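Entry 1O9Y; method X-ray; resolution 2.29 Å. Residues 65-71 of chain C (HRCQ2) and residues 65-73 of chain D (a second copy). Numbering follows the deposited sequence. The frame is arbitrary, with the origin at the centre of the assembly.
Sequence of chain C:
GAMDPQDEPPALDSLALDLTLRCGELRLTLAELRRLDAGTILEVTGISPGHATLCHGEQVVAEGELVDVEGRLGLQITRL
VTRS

Chain C (65-71) ELVDVEG
Chain D (65-73) ELVDVEGRL

Two copies of HRCQ2 meet where strand 65-69 of chain C crosses strand 65-69 of chain D, the N-to-C directions 130° apart and the axes 5.8 Å apart at closest approach. The register is symmetric: Val C69 faces Val D69 (CA to CA, 4.5 Å), and Asp C68 and Glu C70 lie across from Glu D70 and Asp D68 (CA to CA, 5.6 Å each). Residues 66-69 are extended; Glu C70 and Glu D70 then turn left-handed (phi/psi 51/36 and 53/35), followed by Gly C71 and Gly D71 near 100/-15, where a CB would jam against the preceding carbonyl. In chain D this is a type I' turn, closed by Val D69 N to Arg D72 O (2.8 Å) and Arg D72 N to Val D69 O (2.9 Å).

Glu C70 and Glu D70 cover the most surface. Both have chi1 m and chi2 t, and although CA-to-CB points sideways, each carboxylate reaches the opposing strand and accepts a backbone amide: Asp C68 N to Glu D70 OE2, 3.0 Å, and Asp D68 N to Glu C70 OE2, 3.1 Å. Glu C70 N adds a weak bond to Asp D68 O (3.0 Å). Water 1 donates to Glu C70 OE2 (2.4 Å) and Leu D66 O (3.1 Å). Arg D72 NH2 forms a salt bridge with Glu D70 OE1 (2.9 Å), holding that carboxylate from within its own chain.

Asp D68, chi1 t like Asp C68, braces its own turn: Gly D71 N donates to Asp D68 OD1 (2.8 Å), as Gly C71 N does to Asp C68 OD1 (2.7 Å). The carbonyls of Asp C68 and Asp D68 also receive CA-H...O contacts, Val D69 CA to Asp C68 O and Val C69 CA to Asp D68 O, both 3.5 Å.

Buried valines supply the apolar packing. Val C67 CG2 meets Val D69 CG1 and Val C69 CG1 meets Val D67 CG2, both at 4.2 Å; chi1 is m for Val C67 and Val D67, t for Val C69 and Val D69.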

# COMPACT_ATOMS: atom_id res chain seq x y z
N GLU C 65 8.74 -5.78 2.50
CA GLU C 65 9.03 -5.95 1.08
C GLU C 65 8.81 -4.62 0.37
O GLU C 65 7.81 -3.94 0.62
CB GLU C 65 8.04 -6.96 0.50
CG GLU C 65 8.66 -8.25 -0.00
CD GLU C 65 7.64 -9.11 -0.74
N LEU C 66 9.73 -4.25 -0.51
CA LEU C 66 9.57 -3.05 -1.32
C LEU C 66 8.55 -3.28 -2.44
O LEU C 66 8.68 -4.21 -3.22
CB LEU C 66 10.92 -2.57 -1.87
CG LEU C 66 12.03 -2.28 -0.85
CD1 LEU C 66 13.37 -2.08 -1.56
CD2 LEU C 66 11.70 -1.07 -0.01
N VAL C 67 7.53 -2.43 -2.48
CA VAL C 67 6.54 -2.45 -3.56
C VAL C 67 6.41 -1.07 -4.22
O VAL C 67 6.81 -0.05 -3.66
CB VAL C 67 5.12 -2.90 -3.09
CG1 VAL C 67 5.11 -4.37 -2.74
CG2 VAL C 67 4.59 -2.01 -1.94
N ASP C 68 5.84 -1.07 -5.41
CA ASP C 68 5.60 0.14 -6.16
C ASP C 68 4.11 0.46 -6.03
O ASP C 68 3.26 -0.38 -6.36
CB ASP C 68 5.95 -0.10 -7.63
CG ASP C 68 5.99 1.18 -8.44
OD1 ASP C 68 4.90 1.74 -8.72
OD2 ASP C 68 7.06 1.71 -8.82
N VAL C 69 3.82 1.65 -5.54
CA VAL C 69 2.45 2.12 -5.39
C VAL C 69 2.27 3.27 -6.37
O VAL C 69 2.57 4.42 -6.05
CB VAL C 69 2.16 2.59 -3.93
CG1 VAL C 69 0.71 3.02 -3.75
CG2 VAL C 69 2.53 1.49 -2.93
N GLU C 70 1.80 2.94 -7.58
CA GLU C 70 1.61 3.94 -8.66
C GLU C 70 2.83 4.83 -8.95
O GLU C 70 2.66 6.00 -9.27
CB GLU C 70 0.39 4.84 -8.39
CG GLU C 70 -0.91 4.13 -8.16
CD GLU C 70 -1.99 5.03 -7.61
OE1 GLU C 70 -1.68 6.13 -7.08
OE2 GLU C 70 -3.16 4.63 -7.70
N GLY C 71 4.03 4.27 -8.83
CA GLY C 71 5.24 5.04 -9.07
C GLY C 71 5.90 5.49 -7.78
O GLY C 71 7.05 5.92 -7.80
N GLU D 65 -9.08 5.59 -0.29
CA GLU D 65 -8.83 5.86 -1.70
C GLU D 65 -8.30 4.59 -2.37
O GLU D 65 -7.42 3.88 -1.81
CB GLU D 65 -7.80 6.98 -1.81
CG GLU D 65 -8.31 8.24 -2.46
N LEU D 66 -8.82 4.28 -3.55
CA LEU D 66 -8.29 3.17 -4.32
C LEU D 66 -6.91 3.52 -4.88
O LEU D 66 -6.69 4.63 -5.35
CB LEU D 66 -9.27 2.78 -5.42
CG LEU D 66 -10.68 2.42 -4.94
CD1 LEU D 66 -11.60 2.20 -6.13
CD2 LEU D 66 -10.67 1.19 -4.06
N VAL D 67 -5.96 2.60 -4.74
CA VAL D 67 -4.65 2.79 -5.34
C VAL D 67 -4.26 1.53 -6.08
O VAL D 67 -4.83 0.46 -5.87
CB VAL D 67 -3.52 3.16 -4.33
CG1 VAL D 67 -3.71 4.58 -3.74
CG2 VAL D 67 -3.38 2.11 -3.24
N ASP D 68 -3.28 1.66 -6.96
CA ASP D 68 -2.73 0.54 -7.68
C ASP D 68 -1.38 0.15 -7.09
O ASP D 68 -0.46 0.97 -7.04
CB ASP D 68 -2.57 0.93 -9.15
CG ASP D 68 -2.36 -0.26 -10.04
OD1 ASP D 68 -1.24 -0.83 -10.01
OD2 ASP D 68 -3.26 -0.70 -10.79
N VAL D 69 -1.26 -1.10 -6.64
CA VAL D 69 -0.03 -1.63 -6.08
C VAL D 69 0.54 -2.71 -7.02
O VAL D 69 0.22 -3.91 -6.91
CB VAL D 69 -0.25 -2.20 -4.65
CG1 VAL D 69 1.06 -2.69 -4.06
CG2 VAL D 69 -0.92 -1.15 -3.73
N GLU D 70 1.36 -2.26 -7.96
CA GLU D 70 1.97 -3.16 -8.95
C GLU D 70 0.93 -4.03 -9.69
O GLU D 70 1.21 -5.18 -9.99
CB GLU D 70 3.03 -4.06 -8.29
CG GLU D 70 3.98 -3.33 -7.36
CD GLU D 70 5.11 -4.20 -6.85
OE1 GLU D 70 4.87 -5.38 -6.50
OE2 GLU D 70 6.23 -3.67 -6.78
N GLY D 71 -0.25 -3.47 -9.95
CA GLY D 71 -1.34 -4.17 -10.62
C GLY D 71 -2.42 -4.74 -9.70
O GLY D 71 -3.50 -5.11 -10.17
N ARG D 72 -2.14 -4.83 -8.40
CA ARG D 72 -3.15 -5.23 -7.41
C ARG D 72 -3.89 -4.02 -6.86
O ARG D 72 -3.35 -2.92 -6.79
CB ARG D 72 -2.49 -6.03 -6.28
CG ARG D 72 -1.66 -7.19 -6.85
CD ARG D 72 -0.85 -7.98 -5.86
NE ARG D 72 0.30 -7.27 -5.28
CZ ARG D 72 1.44 -7.01 -5.90
NH1 ARG D 72 1.61 -7.33 -7.19
NH2 ARG D 72 2.41 -6.40 -5.24
N LEU D 73 -5.15 -4.21 -6.49
CA LEU D 73 -5.90 -3.11 -5.94
C LEU D 73 -5.48 -2.90 -4.49
O LEU D 73 -5.24 -3.88 -3.75
CB LEU D 73 -7.40 -3.37 -6.06
CG LEU D 73 -8.38 -2.27 -5.59
CD1 LEU D 73 -8.31 -1.00 -6.42
CD2 LEU D 73 -9.77 -2.83 -5.62
O HOH W 1 -5.14 6.03 -7.61
O HOH W 2 0.98 0.76 -9.81